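Local coordinates for protein Sso-CP2 metallo-carboxypetidase (Sulfolobus solfataricus, PDB 4MMO) that probably acts as a zinc-dependent carboxypeptidase of the M20 family, removing residues from the C-terminal end of peptides, at residues A[3-8]-A[419-424]; A[183-188]-A[320-325]; A[189-194]-A[205-210]. All blocks are in the same frame, centred on the assembly; numbering follows the deposited sequence.

Interaction 1 belongs to the part of the chain that carries the zinc; interactions 2 and 3 lie on the opposite side of the chain's centre, within the M20 dimerisation region. Centre to centre, interaction 1 is 42 Å from interaction 2 and 54 Å from interaction 3. The side chain of Leu-8 in interaction 1 stands about 11 Å from that of the zinc ligand Asp-104 and about 14 Å from the metal, whereas the other two contacts are remote from the annotated sites. Interactions 2 and 3, with centres 20 Å apart, share strand 178-190: residues 183-188 pack on helix 318-331, and the continuing chain at 189-194 meets the start of helix 207-218.

Interaction 1: A[3-8]-A[419-424]; sequences EELYTL and DYYKAI
Tyr-420 carries this contact from helix 417-433 to the N-terminal helix 3-12; the axes of segments 3-8 and 419-424 pass 11.2 Å apart at closest approach, at 111°. Its CB points toward the other helix, and CG stands anti to the backbone N (chi1 172°), which directs the ring toward helix 3-12. One ring face receives Leu-8 CD2, a CH-pi contact 3.5 Å from the centroid and almost exactly over the ring centre. Ile-424 CD1 lies over the opposite face, offset toward the rim. Farther out, CE2 passes the Glu-4 backbone at the ring edge. At the tip, OH donates to Glu-4 O over 2.9 Å; the donor sits 45° out of the carbonyl plane, so the bond is not directed along a lone pair. Beside it, Tyr-421 OH meets Leu-5 CB at 3.5 Å and hydrogen-bonds Asp-2. Glu-4 packs its CG against Ile-424 CD1, while its carboxylate bends away to His-118. Phe-114 and Met-110 of helix 102-121 touch Tyr-420 as well. The arrangement is a steep helix-helix crossing that joins the first helix of the chain to its last in the zinc-bearing part of this M20 peptidase.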
loop_
_atom_site.group_PDB
_atom_site.type_symbol
_atom_site.label_atom_id
_atom_site.label_comp_id
_atom_site.label_asym_id
_atom_site.label_seq_id
_atom_site.Cartn_x
_atom_site.Cartn_y
_atom_site.Cartn_z
ATOM N N GLU A 3 38.808 -2.272 -28.743
ATOM C CA GLU A 3 37.771 -3.294 -28.768
ATOM C C GLU A 3 37.134 -3.520 -27.395
ATOM O O GLU A 3 35.952 -3.849 -27.303
ATOM C CB GLU A 3 38.351 -4.609 -29.290
ATOM C CG GLU A 3 37.307 -5.671 -29.595
ATOM C CD GLU A 3 37.921 -6.975 -30.068
ATOM O OE1 GLU A 3 39.138 -7.174 -29.861
ATOM O OE2 GLU A 3 37.188 -7.801 -30.650
ATOM N N GLU A 4 37.919 -3.351 -26.335
ATOM C CA GLU A 4 37.432 -3.571 -24.974
ATOM C C GLU A 4 36.280 -2.627 -24.649
ATOM O O GLU A 4 35.248 -3.039 -24.117
ATOM C CB GLU A 4 38.554 -3.366 -23.950
ATOM C CG GLU A 4 39.599 -4.477 -23.910
ATOM C CD GLU A 4 40.493 -4.509 -25.137
ATOM O OE1 GLU A 4 40.727 -3.438 -25.741
ATOM O OE2 GLU A 4 40.967 -5.608 -25.498
ATOM N N LEU A 5 36.465 -1.355 -24.968
ATOM C CA LEU A 5 35.463 -0.353 -24.663
ATOM C C LEU A 5 34.294 -0.452 -25.639
ATOM O O LEU A 5 33.134 -0.417 -25.232
ATOM C CB LEU A 5 36.079 1.044 -24.707
ATOM C CG LEU A 5 35.127 2.199 -24.394
ATOM C CD1 LEU A 5 34.485 2.021 -23.029
ATOM C CD2 LEU A 5 35.859 3.529 -24.462
ATOM N N TYR A 6 34.606 -0.592 -26.922
ATOM C CA TYR A 6 33.581 -0.640 -27.956
ATOM C C TYR A 6 32.599 -1.779 -27.717
ATOM O O TYR A 6 31.385 -1.598 -27.839
ATOM C CB TYR A 6 34.215 -0.793 -29.341
ATOM C CG TYR A 6 33.229 -1.177 -30.424
ATOM C CD1 TYR A 6 32.432 -0.217 -31.039
ATOM C CD2 TYR A 6 33.092 -2.497 -30.830
ATOM C CE1 TYR A 6 31.529 -0.563 -32.027
ATOM C CE2 TYR A 6 32.189 -2.853 -31.816
ATOM C CZ TYR A 6 31.411 -1.882 -32.411
ATOM O OH TYR A 6 30.514 -2.232 -33.394
ATOM N N THR A 7 33.121 -2.951 -27.369
ATOM C CA THR A 7 32.268 -4.116 -27.172
ATOM C C THR A 7 31.384 -3.934 -25.941
ATOM O O THR A 7 30.226 -4.356 -25.935
ATOM C CB THR A 7 33.095 -5.401 -27.051
ATOM O OG1 THR A 7 33.910 -5.544 -28.218
ATOM C CG2 THR A 7 32.188 -6.626 -26.924
ATOM N N LEU A 8 31.923 -3.297 -24.907
ATOM C CA LEU A 8 31.145 -3.040 -23.702
ATOM C C LEU A 8 29.964 -2.126 -24.025
ATOM O O LEU A 8 28.839 -2.392 -23.600
ATOM C CB LEU A 8 32.020 -2.426 -22.603
ATOM C CG LEU A 8 31.278 -1.870 -21.384
ATOM C CD1 LEU A 8 30.412 -2.939 -20.731
ATOM C CD2 LEU A 8 32.263 -1.291 -20.380
ATOM N N ASP A 419 37.875 2.522 -14.313
ATOM C CA ASP A 419 37.563 1.406 -13.426
ATOM C C ASP A 419 37.276 0.143 -14.229
ATOM O O ASP A 419 37.505 -0.968 -13.753
ATOM C CB ASP A 419 36.379 1.741 -12.517
ATOM C CG ASP A 419 36.726 2.777 -11.467
ATOM O OD1 ASP A 419 37.927 3.071 -11.292
ATOM O OD2 ASP A 419 35.802 3.292 -10.809
ATOM N N TYR A 420 36.780 0.317 -15.452
ATOM C CA TYR A 420 36.524 -0.816 -16.330
ATOM C C TYR A 420 37.844 -1.461 -16.729
ATOM O O TYR A 420 37.968 -2.684 -16.760
ATOM C CB TYR A 420 35.756 -0.373 -17.580
ATOM C CG TYR A 420 35.618 -1.449 -18.631
ATOM C CD1 TYR A 420 35.044 -2.678 -18.324
ATOM C CD2 TYR A 420 36.052 -1.236 -19.932
ATOM C CE1 TYR A 420 34.913 -3.668 -19.285
ATOM C CE2 TYR A 420 35.922 -2.220 -20.900
ATOM C CZ TYR A 420 35.349 -3.431 -20.572
ATOM O OH TYR A 420 35.218 -4.411 -21.530
ATOM N N TYR A 421 38.833 -0.625 -17.027
ATOM C CA TYR A 421 40.151 -1.113 -17.420
ATOM C C TYR A 421 40.893 -1.746 -16.248
ATOM O O TYR A 421 41.608 -2.729 -16.427
ATOM C CB TYR A 421 40.983 0.013 -18.040
ATOM C CG TYR A 421 40.493 0.427 -19.409
ATOM C CD1 TYR A 421 40.433 -0.491 -20.449
ATOM C CD2 TYR A 421 40.094 1.730 -19.663
ATOM C CE1 TYR A 421 39.985 -0.126 -21.699
ATOM C CE2 TYR A 421 39.644 2.107 -20.915
ATOM C CZ TYR A 421 39.591 1.175 -21.928
ATOM O OH TYR A 421 39.146 1.541 -23.177
ATOM N N LYS A 422 40.719 -1.199 -15.048
ATOM C CA LYS A 422 41.339 -1.801 -13.868
ATOM C C LYS A 422 40.711 -3.157 -13.570
ATOM O O LYS A 422 41.376 -4.051 -13.049
ATOM C CB LYS A 422 41.209 -0.901 -12.636
ATOM C CG LYS A 422 42.148 0.293 -12.614
ATOM C CD LYS A 422 42.289 0.823 -11.198
ATOM C CE LYS A 422 42.864 2.226 -11.162
ATOM N NZ LYS A 422 42.511 2.918 -9.890
ATOM N N ALA A 423 39.431 -3.308 -13.904
ATOM C CA ALA A 423 38.722 -4.551 -13.626
ATOM C C ALA A 423 39.256 -5.674 -14.507
ATOM O O ALA A 423 39.484 -6.789 -14.032
ATOM C CB ALA A 423 37.220 -4.372 -13.829
ATOM N N ILE A 424 39.446 -5.377 -15.791
ATOM C CA ILE A 424 40.080 -6.319 -16.710
ATOM C C ILE A 424 41.436 -6.722 -16.137
ATOM O O ILE A 424 41.798 -7.898 -16.106
ATOM C CB ILE A 424 40.289 -5.687 -18.108
ATOM C CG1 ILE A 424 38.940 -5.382 -18.763
ATOM C CG2 ILE A 424 41.107 -6.614 -19.012
ATOM C CD1 ILE A 424 39.028 -4.507 -20.003
#

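Interaction 2: A[183-188]-A[320-325]; sequences LYVELV and KVFELL
Segment 183-188 of strand 178-190 and segment 320-325 of helix 318-331 run in broadly the same direction, their axes 9.9 Å apart at the closest approach and inclined at 32°, with Leu-183 and Phe-322 the nearest pair of CA atoms at 7.5 Å. The contact between them is wholly apolar. Alternation along the strand aims the CB atoms of Leu-183 and Val-185 toward the helix. The helix answers with Val-321, Phe-322 and Leu-325, whose 1, 2, 5 spacing places them along one side of its surface.

Leu-183 holds CG anti to the backbone N (chi1 177°), and its CD2 branch does the touching. That methyl reaches the helix backbone itself, 3.8 Å from Phe-322 N, and meets Val-321 CG1 and Phe-322 CB, each at 4.0 Å. It therefore rests on the Phe-322 backbone, between the Val-321 CG1 methyl and the root of the Phe-322 side chain. One step along the strand face, Val-185 CG2 approaches Leu-325 CD2 tip to tip at 4.0 Å, with CG1 close to the same methyl. CG2 also lies 4.2 Å from Phe-322 CE1, the valine crossing the phenylalanine obliquely. The aromatic side chain extends with CG anti to its backbone N (chi1 -171°), which brings the CD1-CE1 side of the ring to the Val-185 CG2 methyl. None of these carbon-carbon approaches is short, as expected of ordinary van der Waals packing.

Neighbouring elements continue this layer: Phe-343 and Ile-338 of strand 337-348 touch Leu-183 and Val-185, and Leu-218 of helix 207-218 touches Leu-325. The strand's backbone pairs with both 299-312 and 337-348, which makes it an inner strand of the sheet. An antiparallel sheet with helices 207-218 and 318-331 packed on it is the two-layer alpha/beta sandwich characteristic of the M20 dimerisation domain.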
loop_
_atom_site.group_PDB
_atom_site.type_symbol
_atom_site.label_atom_id
_atom_site.label_comp_id
_atom_site.label_asym_id
_atom_site.label_seq_id
_atom_site.Cartn_x
_atom_site.Cartn_y
_atom_site.Cartn_z
ATOM N N LEU A 183 13.927 -15.095 1.537
ATOM C CA LEU A 183 12.599 -15.678 1.403
ATOM C C LEU A 183 11.590 -14.562 1.144
ATOM O O LEU A 183 11.316 -13.761 2.036
ATOM C CB LEU A 183 12.217 -16.436 2.680
ATOM C CG LEU A 183 10.805 -17.036 2.698
ATOM C CD1 LEU A 183 10.683 -18.152 1.672
ATOM C CD2 LEU A 183 10.434 -17.540 4.085
ATOM N N TYR A 184 11.059 -14.497 -0.077
ATOM C CA TYR A 184 9.970 -13.579 -0.396
ATOM C C TYR A 184 8.644 -14.248 -0.077
ATOM O O TYR A 184 8.441 -15.417 -0.397
ATOM C CB TYR A 184 9.961 -13.191 -1.878
ATOM C CG TYR A 184 11.065 -12.263 -2.317
ATOM C CD1 TYR A 184 11.212 -11.007 -1.746
ATOM C CD2 TYR A 184 11.944 -12.631 -3.331
ATOM C CE1 TYR A 184 12.217 -10.150 -2.154
ATOM C CE2 TYR A 184 12.950 -11.779 -3.751
ATOM C CZ TYR A 184 13.080 -10.539 -3.161
ATOM O OH TYR A 184 14.084 -9.692 -3.574
ATOM N N VAL A 185 7.739 -13.497 0.537
ATOM C CA VAL A 185 6.417 -14.012 0.865
ATOM C C VAL A 185 5.359 -12.951 0.614
ATOM O O VAL A 185 5.570 -11.769 0.892
ATOM C CB VAL A 185 6.346 -14.470 2.333
ATOM C CG1 VAL A 185 4.910 -14.791 2.745
ATOM C CG2 VAL A 185 7.236 -15.679 2.543
ATOM N N GLU A 186 4.224 -13.384 0.077
ATOM C CA GLU A 186 3.063 -12.519 -0.065
ATOM C C GLU A 186 1.891 -13.100 0.704
ATOM O O GLU A 186 1.550 -14.270 0.536
ATOM C CB GLU A 186 2.682 -12.347 -1.529
ATOM C CG GLU A 186 1.389 -11.565 -1.705
ATOM C CD GLU A 186 1.225 -11.004 -3.100
ATOM O OE1 GLU A 186 1.560 -11.713 -4.074
ATOM O OE2 GLU A 186 0.765 -9.850 -3.219
ATOM N N LEU A 187 1.295 -12.280 1.565
ATOM C CA LEU A 187 0.106 -12.669 2.311
ATOM C C LEU A 187 -1.088 -11.972 1.695
ATOM O O LEU A 187 -1.020 -10.787 1.388
ATOM C CB LEU A 187 0.226 -12.258 3.778
ATOM C CG LEU A 187 1.418 -12.808 4.556
ATOM C CD1 LEU A 187 1.372 -12.315 5.994
ATOM C CD2 LEU A 187 1.439 -14.328 4.509
ATOM N N VAL A 188 -2.177 -12.711 1.511
ATOM C CA VAL A 188 -3.387 -12.153 0.927
ATOM C C VAL A 188 -4.616 -12.567 1.723
ATOM O O VAL A 188 -4.773 -13.735 2.082
ATOM C CB VAL A 188 -3.570 -12.599 -0.538
ATOM C CG1 VAL A 188 -4.799 -11.939 -1.148
ATOM C CG2 VAL A 188 -2.330 -12.264 -1.358
ATOM N N LYS A 320 12.842 -24.018 5.555
ATOM C CA LYS A 320 12.481 -24.243 6.947
ATOM C C LYS A 320 11.815 -23.001 7.549
ATOM O O LYS A 320 10.817 -23.106 8.260
ATOM C CB LYS A 320 13.711 -24.627 7.760
ATOM C CG LYS A 320 13.407 -24.961 9.205
ATOM C CD LYS A 320 14.595 -25.627 9.876
ATOM C CE LYS A 320 14.284 -25.990 11.318
ATOM N NZ LYS A 320 15.422 -26.695 11.971
ATOM N N VAL A 321 12.367 -21.826 7.259
ATOM C CA VAL A 321 11.828 -20.581 7.794
ATOM C C VAL A 321 10.396 -20.398 7.309
ATOM O O VAL A 321 9.539 -19.917 8.049
ATOM C CB VAL A 321 12.697 -19.369 7.388
ATOM C CG1 VAL A 321 12.011 -18.052 7.745
ATOM C CG2 VAL A 321 14.054 -19.451 8.069
ATOM N N PHE A 322 10.143 -20.802 6.068
ATOM C CA PHE A 322 8.806 -20.740 5.496
ATOM C C PHE A 322 7.837 -21.598 6.300
ATOM O O PHE A 322 6.690 -21.215 6.516
ATOM C CB PHE A 322 8.834 -21.206 4.040
ATOM C CG PHE A 322 7.542 -20.986 3.301
ATOM C CD1 PHE A 322 6.910 -19.752 3.331
ATOM C CD2 PHE A 322 6.972 -22.006 2.556
ATOM C CE1 PHE A 322 5.724 -19.544 2.644
ATOM C CE2 PHE A 322 5.789 -21.801 1.864
ATOM C CZ PHE A 322 5.166 -20.569 1.908
ATOM N N GLU A 323 8.302 -22.759 6.750
ATOM C CA GLU A 323 7.457 -23.656 7.533
ATOM C C GLU A 323 7.207 -23.075 8.922
ATOM O O GLU A 323 6.094 -23.163 9.446
ATOM C CB GLU A 323 8.094 -25.050 7.643
ATOM C CG GLU A 323 7.266 -26.052 8.439
ATOM C CD GLU A 323 5.852 -26.220 7.900
ATOM O OE1 GLU A 323 5.667 -26.173 6.663
ATOM O OE2 GLU A 323 4.921 -26.396 8.716
ATOM N N LEU A 324 8.242 -22.488 9.516
ATOM C CA LEU A 324 8.108 -21.846 10.820
ATOM C C LEU A 324 7.137 -20.673 10.735
ATOM O O LEU A 324 6.303 -20.475 11.619
ATOM C CB LEU A 324 9.466 -21.356 11.324
ATOM C CG LEU A 324 10.514 -22.419 11.656
ATOM C CD1 LEU A 324 11.782 -21.755 12.164
ATOM C CD2 LEU A 324 9.993 -23.415 12.683
ATOM N N LEU A 325 7.250 -19.896 9.662
ATOM C CA LEU A 325 6.338 -18.791 9.430
ATOM C C LEU A 325 4.911 -19.306 9.348
ATOM O O LEU A 325 3.997 -18.724 9.928
ATOM C CB LEU A 325 6.693 -18.062 8.136
ATOM C CG LEU A 325 5.680 -17.006 7.687
ATOM C CD1 LEU A 325 5.558 -15.906 8.734
ATOM C CD2 LEU A 325 6.063 -16.430 6.334
#

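Interaction 3: A[189-194]-A[205-210]; sequences LDYGTK and RNPCID
The contact lies at an N-capped helix start, where strand 178-190 ends and helix 207-218 begins, in the M20 dimerisation region. The cap is Asn-206: its OD1 accepts from Ile-209 N at 3.1 Å, with an N-H...O angle of 161°, and more weakly from Cys-208 N. Its amide ND2 turns to Asn-283 and Val-284 of the second subunit, so one side chain serves both the helix start and the dimer interface. Cys-208, two residues on, is disulfide-bonded to Cys-289.

Apolar contact is made by Leu-189 and Tyr-191. Leu-189 packs CB against Pro-207 CB and passes CD1 by Asp-210 CB. Pro-207 CB in turn lies over one face of the Tyr-191 ring, offset toward the rim, a CH-pi contact 4.3 Å from the centroid. Arg-205 CB approaches the same ring at CE2, 3.8 Å away, and Phe-261 of the second subunit also packs on this tyrosine.

The polar group centres on Asp-210. Arg-205 grips it side-on, NE to OD2 in a nearly straight bond (170°) and NH2 to OD1, each at 2.8 Å. This salt bridge probably keeps the carboxylate ionised and fixes its rotation. With its ring plane 62° from the carboxylate plane, Tyr-191 donates from OH to Asp-210 OD2 at 2.9 Å; OD2 accepts through its anti lone pair, its syn lone pair being taken by Arg-205 NE.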
loop_
_atom_site.group_PDB
_atom_site.type_symbol
_atom_site.label_atom_id
_atom_site.label_comp_id
_atom_site.label_asym_id
_atom_site.label_seq_id
_atom_site.Cartn_x
_atom_site.Cartn_y
_atom_site.Cartn_z
ATOM N N LEU A 189 -5.475 -11.591 1.999
ATOM C CA LEU A 189 -6.780 -11.840 2.588
ATOM C C LEU A 189 -7.829 -11.353 1.607
ATOM O O LEU A 189 -7.684 -10.285 1.016
ATOM C CB LEU A 189 -6.937 -11.097 3.916
ATOM C CG LEU A 189 -5.982 -11.460 5.049
ATOM C CD1 LEU A 189 -6.287 -10.609 6.271
ATOM C CD2 LEU A 189 -6.075 -12.934 5.387
ATOM N N ASP A 190 -8.877 -12.149 1.423
ATOM C CA ASP A 190 -9.995 -11.764 0.576
ATOM C C ASP A 190 -11.276 -12.245 1.246
ATOM O O ASP A 190 -11.538 -13.445 1.297
ATOM C CB ASP A 190 -9.846 -12.365 -0.821
ATOM C CG ASP A 190 -10.653 -11.620 -1.862
ATOM O OD1 ASP A 190 -11.749 -11.131 -1.520
ATOM O OD2 ASP A 190 -10.190 -11.510 -3.017
ATOM N N TYR A 191 -12.056 -11.303 1.769
ATOM C CA TYR A 191 -13.194 -11.631 2.628
ATOM C C TYR A 191 -14.540 -11.553 1.913
ATOM O O TYR A 191 -15.554 -11.994 2.451
ATOM C CB TYR A 191 -13.228 -10.696 3.840
ATOM C CG TYR A 191 -12.211 -10.997 4.922
ATOM C CD1 TYR A 191 -11.347 -12.080 4.825
ATOM C CD2 TYR A 191 -12.128 -10.193 6.052
ATOM C CE1 TYR A 191 -10.423 -12.349 5.822
ATOM C CE2 TYR A 191 -11.212 -10.457 7.052
ATOM C CZ TYR A 191 -10.362 -11.535 6.934
ATOM O OH TYR A 191 -9.449 -11.798 7.931
ATOM N N GLY A 192 -14.556 -10.978 0.717
ATOM C CA GLY A 192 -15.791 -10.845 -0.030
ATOM C C GLY A 192 -15.539 -10.521 -1.487
ATOM O O GLY A 192 -14.390 -10.450 -1.924
ATOM N N THR A 193 -16.618 -10.316 -2.234
ATOM C CA THR A 193 -16.526 -10.080 -3.668
ATOM C C THR A 193 -16.329 -8.606 -3.995
ATOM O O THR A 193 -15.801 -8.268 -5.056
ATOM C CB THR A 193 -17.789 -10.579 -4.392
ATOM O OG1 THR A 193 -18.951 -9.986 -3.797
ATOM C CG2 THR A 193 -17.893 -12.094 -4.302
ATOM N N LYS A 194 -16.752 -7.730 -3.090
ATOM C CA LYS A 194 -16.674 -6.294 -3.341
ATOM C C LYS A 194 -16.497 -5.483 -2.062
ATOM O O LYS A 194 -16.798 -5.952 -0.963
ATOM C CB LYS A 194 -17.933 -5.820 -4.069
ATOM C CG LYS A 194 -19.217 -6.031 -3.283
ATOM C CD LYS A 194 -20.438 -5.665 -4.110
ATOM C CE LYS A 194 -21.726 -6.052 -3.401
ATOM N NZ LYS A 194 -21.874 -5.364 -2.091
ATOM N N ARG A 205 -15.780 -8.450 9.489
ATOM C CA ARG A 205 -14.365 -8.267 9.761
ATOM C C ARG A 205 -13.763 -7.397 8.667
ATOM O O ARG A 205 -14.188 -7.451 7.513
ATOM C CB ARG A 205 -13.644 -9.613 9.806
ATOM C CG ARG A 205 -14.114 -10.540 10.915
ATOM C CD ARG A 205 -13.062 -11.592 11.224
ATOM N NE ARG A 205 -11.860 -10.995 11.804
ATOM C CZ ARG A 205 -11.675 -10.787 13.105
ATOM N NH1 ARG A 205 -12.605 -11.131 13.985
ATOM N NH2 ARG A 205 -10.549 -10.234 13.531
ATOM N N ASN A 206 -12.783 -6.587 9.040
ATOM C CA ASN A 206 -12.069 -5.745 8.091
ATOM C C ASN A 206 -10.705 -6.391 7.810
ATOM O O ASN A 206 -9.959 -6.685 8.741
ATOM C CB ASN A 206 -11.940 -4.325 8.667
ATOM C CG ASN A 206 -11.118 -3.394 7.790
ATOM O OD1 ASN A 206 -9.960 -3.667 7.473
ATOM N ND2 ASN A 206 -11.716 -2.273 7.407
ATOM N N PRO A 207 -10.386 -6.639 6.529
ATOM C CA PRO A 207 -9.136 -7.342 6.214
ATOM C C PRO A 207 -7.879 -6.496 6.437
ATOM O O PRO A 207 -6.833 -7.066 6.748
ATOM C CB PRO A 207 -9.298 -7.688 4.733
ATOM C CG PRO A 207 -10.173 -6.616 4.199
ATOM C CD PRO A 207 -11.137 -6.294 5.310
ATOM N N CYS A 208 -7.973 -5.175 6.281
ATOM C CA CYS A 208 -6.831 -4.295 6.559
ATOM C C CYS A 208 -6.346 -4.465 7.988
ATOM O O CYS A 208 -5.164 -4.707 8.231
ATOM C CB CYS A 208 -7.199 -2.827 6.358
ATOM S SG CYS A 208 -8.027 -2.469 4.824
ATOM N N ILE A 209 -7.267 -4.322 8.935
ATOM C CA ILE A 209 -6.914 -4.388 10.343
ATOM C C ILE A 209 -6.415 -5.785 10.698
ATOM O O ILE A 209 -5.429 -5.928 11.421
ATOM C CB ILE A 209 -8.104 -3.966 11.263
ATOM C CG1 ILE A 209 -7.699 -3.988 12.739
ATOM C CG2 ILE A 209 -9.300 -4.860 11.060
ATOM C CD1 ILE A 209 -6.662 -2.958 13.090
ATOM N N ASP A 210 -7.085 -6.810 10.174
ATOM C CA ASP A 210 -6.708 -8.187 10.472
ATOM C C ASP A 210 -5.290 -8.463 9.997
ATOM O O ASP A 210 -4.484 -9.022 10.736
ATOM C CB ASP A 210 -7.680 -9.181 9.831
ATOM C CG ASP A 210 -9.007 -9.263 10.569
ATOM O OD1 ASP A 210 -9.128 -8.659 11.658
ATOM O OD2 ASP A 210 -9.928 -9.944 10.063
#